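Local coordinates for protein bifunctional endomannanase/endoglucanase (Caldanaerobius polysaccharolyticus, PDB 3W0K) that probably hydrolyses internal beta-linkages of mannan and cellulose-type glucan chains, as a family 5 glycoside hydrolase built on a beta/alpha barrel, at residues E170-G175 with V191-R196; E258-F262 with R272-D276. One frame throughout, in Å; residues are numbered along the deposited sequence.

Contact 1: residues E170-G175 with V191-R196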
loop_
_atom_site.group_PDB
_atom_site.type_symbol
_atom_site.label_atom_id
_atom_site.label_comp_id
_atom_site.label_asym_id
_atom_site.label_seq_id
_atom_site.Cartn_x
_atom_site.Cartn_y
_atom_site.Cartn_z
ATOM N N GLU A 170 -10.603 0.948 -12.557
ATOM C CA GLU A 170 -9.147 0.991 -12.512
ATOM C C GLU A 170 -8.666 -0.048 -11.509
ATOM O O GLU A 170 -9.191 -0.153 -10.398
ATOM C CB GLU A 170 -8.659 2.386 -12.114
ATOM C CG GLU A 170 -7.143 2.533 -12.067
ATOM C CD GLU A 170 -6.716 3.962 -11.792
ATOM O OE1 GLU A 170 -6.154 4.220 -10.710
ATOM O OE2 GLU A 170 -6.959 4.831 -12.657
ATOM N N ILE A 171 -7.675 -0.824 -11.925
ATOM C CA ILE A 171 -7.116 -1.889 -11.108
ATOM C C ILE A 171 -5.635 -1.652 -10.851
ATOM O O ILE A 171 -4.912 -1.159 -11.716
ATOM C CB ILE A 171 -7.338 -3.261 -11.793
ATOM C CG1 ILE A 171 -8.840 -3.557 -11.870
ATOM C CG2 ILE A 171 -6.624 -4.373 -11.032
ATOM C CD1 ILE A 171 -9.204 -4.698 -12.798
ATOM N N VAL A 172 -5.213 -1.975 -9.632
ATOM C CA VAL A 172 -3.833 -1.818 -9.197
ATOM C C VAL A 172 -3.332 -3.171 -8.707
ATOM O O VAL A 172 -4.079 -3.925 -8.080
ATOM C CB VAL A 172 -3.735 -0.815 -8.013
ATOM C CG1 VAL A 172 -2.281 -0.603 -7.607
ATOM C CG2 VAL A 172 -4.396 0.508 -8.376
ATOM N N ILE A 173 -2.086 -3.495 -9.040
ATOM C CA ILE A 173 -1.470 -4.743 -8.597
ATOM C C ILE A 173 -0.142 -4.425 -7.924
ATOM O O ILE A 173 0.580 -3.524 -8.361
ATOM C CB ILE A 173 -1.262 -5.759 -9.755
ATOM C CG1 ILE A 173 -0.369 -5.182 -10.854
ATOM C CG2 ILE A 173 -2.608 -6.185 -10.326
ATOM C CD1 ILE A 173 0.018 -6.222 -11.910
ATOM N N ASP A 174 0.145 -5.123 -6.828
ATOM C CA ASP A 174 1.376 -4.918 -6.063
ATOM C C ASP A 174 2.528 -5.776 -6.561
ATOM O O ASP A 174 2.329 -6.907 -7.005
ATOM C CB ASP A 174 1.147 -5.228 -4.578
ATOM C CG ASP A 174 0.314 -4.172 -3.865
ATOM O OD1 ASP A 174 -0.313 -3.318 -4.530
ATOM O OD2 ASP A 174 0.290 -4.204 -2.617
ATOM N N GLY A 175 3.740 -5.242 -6.441
ATOM C CA GLY A 175 4.918 -5.972 -6.869
ATOM C C GLY A 175 5.162 -7.247 -6.080
ATOM O O GLY A 175 4.695 -7.400 -4.946
ATOM N N VAL A 191 -3.048 -2.191 -16.125
ATOM C CA VAL A 191 -3.307 -1.947 -14.711
ATOM C C VAL A 191 -2.154 -1.141 -14.130
ATOM O O VAL A 191 -1.085 -1.045 -14.737
ATOM C CB VAL A 191 -3.439 -3.272 -13.911
ATOM C CG1 VAL A 191 -4.600 -4.096 -14.443
ATOM C CG2 VAL A 191 -2.137 -4.072 -13.970
ATOM N N VAL A 192 -2.387 -0.522 -12.978
ATOM C CA VAL A 192 -1.339 0.247 -12.320
ATOM C C VAL A 192 -0.434 -0.721 -11.568
ATOM O O VAL A 192 -0.921 -1.610 -10.872
ATOM C CB VAL A 192 -1.918 1.256 -11.299
ATOM C CG1 VAL A 192 -0.786 2.005 -10.596
ATOM C CG2 VAL A 192 -2.849 2.236 -11.991
ATOM N N HIS A 193 0.873 -0.592 -11.768
ATOM C CA HIS A 193 1.841 -1.430 -11.066
ATOM C C HIS A 193 2.300 -0.632 -9.855
ATOM O O HIS A 193 2.869 0.454 -9.988
ATOM C CB HIS A 193 3.017 -1.789 -11.973
ATOM C CG HIS A 193 2.663 -2.767 -13.048
ATOM N ND1 HIS A 193 3.465 -3.841 -13.369
ATOM C CD2 HIS A 193 1.586 -2.841 -13.866
ATOM C CE1 HIS A 193 2.896 -4.535 -14.340
ATOM N NE2 HIS A 193 1.756 -3.949 -14.660
ATOM N N SER A 194 2.039 -1.176 -8.672
ATOM C CA SER A 194 2.362 -0.499 -7.427
ATOM C C SER A 194 3.587 -1.022 -6.699
ATOM O O SER A 194 3.638 -2.190 -6.288
ATOM C CB SER A 194 1.145 -0.532 -6.498
ATOM O OG SER A 194 1.335 0.297 -5.364
ATOM N N GLY A 195 4.552 -0.123 -6.523
ATOM C CA GLY A 195 5.789 -0.438 -5.833
ATOM C C GLY A 195 5.812 0.035 -4.390
ATOM O O GLY A 195 4.790 0.464 -3.831
ATOM N N ARG A 196 7.003 0.016 -3.802
ATOM C CA ARG A 196 7.175 0.388 -2.406
ATOM C C ARG A 196 8.396 1.257 -2.155
ATOM O O ARG A 196 9.360 1.229 -2.922
ATOM C CB ARG A 196 7.292 -0.880 -1.557
ATOM C CG ARG A 196 6.010 -1.704 -1.456
ATOM C CD ARG A 196 4.954 -0.926 -0.702
ATOM N NE ARG A 196 3.743 -1.700 -0.421
ATOM C CZ ARG A 196 2.680 -1.762 -1.216
ATOM N NH1 ARG A 196 2.660 -1.111 -2.374
ATOM N NH2 ARG A 196 1.591 -2.403 -0.804
HETATM O O HOH W 1 -0.211 -0.787 -3.434
#
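Two neighbouring parallel strands of the eight-stranded barrel, 170-174 and 192-196, pair edge to edge here in a largely buried contact. Their axes approach to 4.7 Å and cross at -38°, a crossing consistent with the twist and coiling of a closed barrel. I173 carries the centre of the pairing: its N donates to V192 O (2.9 Å) and its O accepts from S194 N (2.8 Å). V192 N bonded to I171 O (2.9 Å) and G175 N bonded to S194 O (3.1 Å) extend the pattern at the two ends. Side chains alternate between the faces. I171 and I173 turn outward to helix 148-165, and I173 CD1 rests over the face of the H193 ring, a CH-pi contact 4.1 Å from its centroid, while also reaching V191 CG2 at 3.7 Å. V172, V192, D174 and S194 lie on the inner face, where V172 CG1 packs on S194 CB at 3.6 Å. Toward the C-terminal ends of the strands this interior turns polar. D174 OD2 forms a salt bridge with R196 NH2 (2.9 Å), although the hydrogen bond within it is weak, and a water joins D174 OD1, S194 OG and R196 NH1. R196 NH1 also donates to G195 O (3.0 Å), and its guanidinium forms further salt bridges with E137 and E258. The fifth and sixth strands of a (beta/alpha)8 TIM barrel meet in this way, with a mostly apolar outer face toward the helices and a charged cluster at the C-terminal rim, where family 5 hydrolases have their active site.

Contact 2: residues E258-F262 with R272-D276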
loop_
_atom_site.group_PDB
_atom_site.type_symbol
_atom_site.label_atom_id
_atom_site.label_comp_id
_atom_site.label_asym_id
_atom_site.label_seq_id
_atom_site.Cartn_x
_atom_site.Cartn_y
_atom_site.Cartn_z
ATOM N N GLU A 258 2.822 2.336 -0.841
ATOM C CA GLU A 258 3.237 2.498 0.548
ATOM C C GLU A 258 4.708 2.857 0.588
ATOM O O GLU A 258 5.498 2.370 -0.222
ATOM C CB GLU A 258 3.135 1.201 1.349
ATOM C CG GLU A 258 1.784 0.537 1.484
ATOM C CD GLU A 258 1.877 -0.749 2.293
ATOM O OE1 GLU A 258 2.848 -0.918 3.068
ATOM O OE2 GLU A 258 0.972 -1.598 2.165
ATOM N N PHE A 259 5.059 3.699 1.551
ATOM C CA PHE A 259 6.444 4.072 1.799
ATOM C C PHE A 259 6.508 4.747 3.156
ATOM O O PHE A 259 5.478 5.117 3.728
ATOM C CB PHE A 259 7.045 4.955 0.684
ATOM C CG PHE A 259 6.727 6.421 0.801
ATOM C CD1 PHE A 259 7.731 7.336 1.116
ATOM C CD2 PHE A 259 5.446 6.896 0.547
ATOM C CE1 PHE A 259 7.463 8.704 1.170
ATOM C CE2 PHE A 259 5.165 8.262 0.599
ATOM C CZ PHE A 259 6.176 9.168 0.910
ATOM N N GLY A 260 7.710 4.846 3.706
ATOM C CA GLY A 260 7.850 5.490 4.995
ATOM C C GLY A 260 8.919 4.871 5.860
ATOM O O GLY A 260 9.581 3.907 5.466
ATOM N N CYS A 261 9.039 5.403 7.069
ATOM C CA CYS A 261 10.033 4.943 8.023
ATOM C C CYS A 261 9.406 4.772 9.400
ATOM O O CYS A 261 8.585 5.589 9.823
ATOM C CB CYS A 261 11.161 5.974 8.090
ATOM S SG CYS A 261 12.539 5.526 9.149
ATOM N N PHE A 262 9.802 3.707 10.094
ATOM C CA PHE A 262 9.309 3.413 11.437
ATOM C C PHE A 262 9.850 4.480 12.401
ATOM O O PHE A 262 10.727 5.268 12.030
ATOM C CB PHE A 262 9.747 2.004 11.842
ATOM C CG PHE A 262 9.039 1.457 13.050
ATOM C CD1 PHE A 262 7.663 1.593 13.202
ATOM C CD2 PHE A 262 9.754 0.771 14.029
ATOM C CE1 PHE A 262 7.010 1.054 14.308
ATOM C CE2 PHE A 262 9.109 0.229 15.139
ATOM C CZ PHE A 262 7.734 0.370 15.277
ATOM N N ARG A 272 16.983 12.338 6.000
ATOM C CA ARG A 272 17.993 12.246 4.946
ATOM C C ARG A 272 17.579 11.212 3.897
ATOM O O ARG A 272 17.738 11.428 2.695
ATOM C CB ARG A 272 19.357 11.874 5.541
ATOM C CG ARG A 272 20.480 11.800 4.519
ATOM C CD ARG A 272 20.695 13.138 3.837
ATOM N NE ARG A 272 21.658 13.039 2.742
ATOM C CZ ARG A 272 21.351 12.687 1.498
ATOM N NH1 ARG A 272 20.093 12.396 1.174
ATOM N NH2 ARG A 272 22.300 12.640 0.571
ATOM N N TRP A 273 17.025 10.099 4.369
ATOM C CA TRP A 273 16.565 9.036 3.488
ATOM C C TRP A 273 15.321 9.502 2.718
ATOM O O TRP A 273 15.214 9.279 1.511
ATOM C CB TRP A 273 16.286 7.769 4.302
ATOM C CG TRP A 273 15.538 6.719 3.551
ATOM C CD1 TRP A 273 16.050 5.801 2.679
ATOM C CD2 TRP A 273 14.123 6.507 3.574
ATOM N NE1 TRP A 273 15.035 5.035 2.149
ATOM C CE2 TRP A 273 13.843 5.451 2.682
ATOM C CE3 TRP A 273 13.063 7.117 4.259
ATOM C CZ2 TRP A 273 12.541 4.988 2.456
ATOM C CZ3 TRP A 273 11.773 6.659 4.034
ATOM C CH2 TRP A 273 11.523 5.605 3.140
ATOM N N PHE A 274 14.404 10.176 3.412
ATOM C CA PHE A 274 13.190 10.696 2.772
ATOM C C PHE A 274 13.553 11.630 1.621
ATOM O O PHE A 274 12.921 11.609 0.568
ATOM C CB PHE A 274 12.328 11.467 3.778
ATOM C CG PHE A 274 11.284 10.630 4.465
ATOM C CD1 PHE A 274 10.233 10.074 3.743
ATOM C CD2 PHE A 274 11.326 10.442 5.842
ATOM C CE1 PHE A 274 9.234 9.344 4.389
ATOM C CE2 PHE A 274 10.332 9.712 6.497
ATOM C CZ PHE A 274 9.284 9.162 5.767
ATOM N N GLU A 275 14.570 12.462 1.829
ATOM C CA GLU A 275 15.000 13.393 0.795
ATOM C C GLU A 275 15.415 12.670 -0.482
ATOM O O GLU A 275 15.116 13.134 -1.580
ATOM C CB GLU A 275 16.124 14.286 1.316
ATOM C CG GLU A 275 15.646 15.269 2.375
ATOM C CD GLU A 275 16.772 16.015 3.060
ATOM O OE1 GLU A 275 17.870 15.442 3.220
ATOM O OE2 GLU A 275 16.549 17.176 3.460
ATOM N N ASP A 276 16.057 11.514 -0.336
ATOM C CA ASP A 276 16.475 10.730 -1.491
ATOM C C ASP A 276 15.310 10.064 -2.221
ATOM O O ASP A 276 15.169 10.225 -3.433
ATOM C CB ASP A 276 17.497 9.666 -1.091
ATOM C CG ASP A 276 18.915 10.201 -1.036
ATOM O OD1 ASP A 276 19.139 11.380 -1.384
ATOM O OD2 ASP A 276 19.812 9.425 -0.657
#
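F274 and W273, consecutive residues of helix 267-284, project their rings against the end of strand 254-259 and the loop that follows. The F274 ring fits beside the backbone: its CZ lies 4.0 Å from both G260 CA and C261 N, and its CE2 is 4.1 Å from C261 CB. The CA-to-CB bond of F259 points sideways, but its ring reaches the helix, where its CE1 lies at the edge of the F274 ring, 3.7 Å from F274 CE1. W273 meets the same loop, with CH2 3.5 Å from G260 O and CZ3 4.2 Å from C261 CB, while its indole NE1 is hydrogen-bonded to Q199 O. G260 has a phi of 145°, at which a CB would be jammed against the carbonyl oxygen of F259. This mostly aromatic junction continues into the surrounding fold: F259 and F274 both touch L290 of strand 287-290 and also meet helix 319-327, through L325 and L321 respectively, whereas C261 and W273 pack on L203 of helix 201-204.

Overall arrangement
Contact 1 precedes contact 2 along the chain, and their centres lie about 20 Å apart, yet they meet through the adjacent strands 192-197 and 254-259. The junction is a salt bridge, R196 NH2 to E258 OE2 at 3.1 Å. E258 also hydrogen-bonds a bound Tris molecule, probably from the crystallisation liquor, which lies about 5 Å from the R196 side chain and may mark a pocket at the C-terminal mouth of the barrel. E258, near the end of the seventh strand, and E137, in the loop just after the fourth, occupy positions consistent with the catalytic glutamates of family 5 enzymes. The R196 end of contact 1 therefore lies beside this site, while contact 2 joins the strand bearing E258 to the outer helical layer.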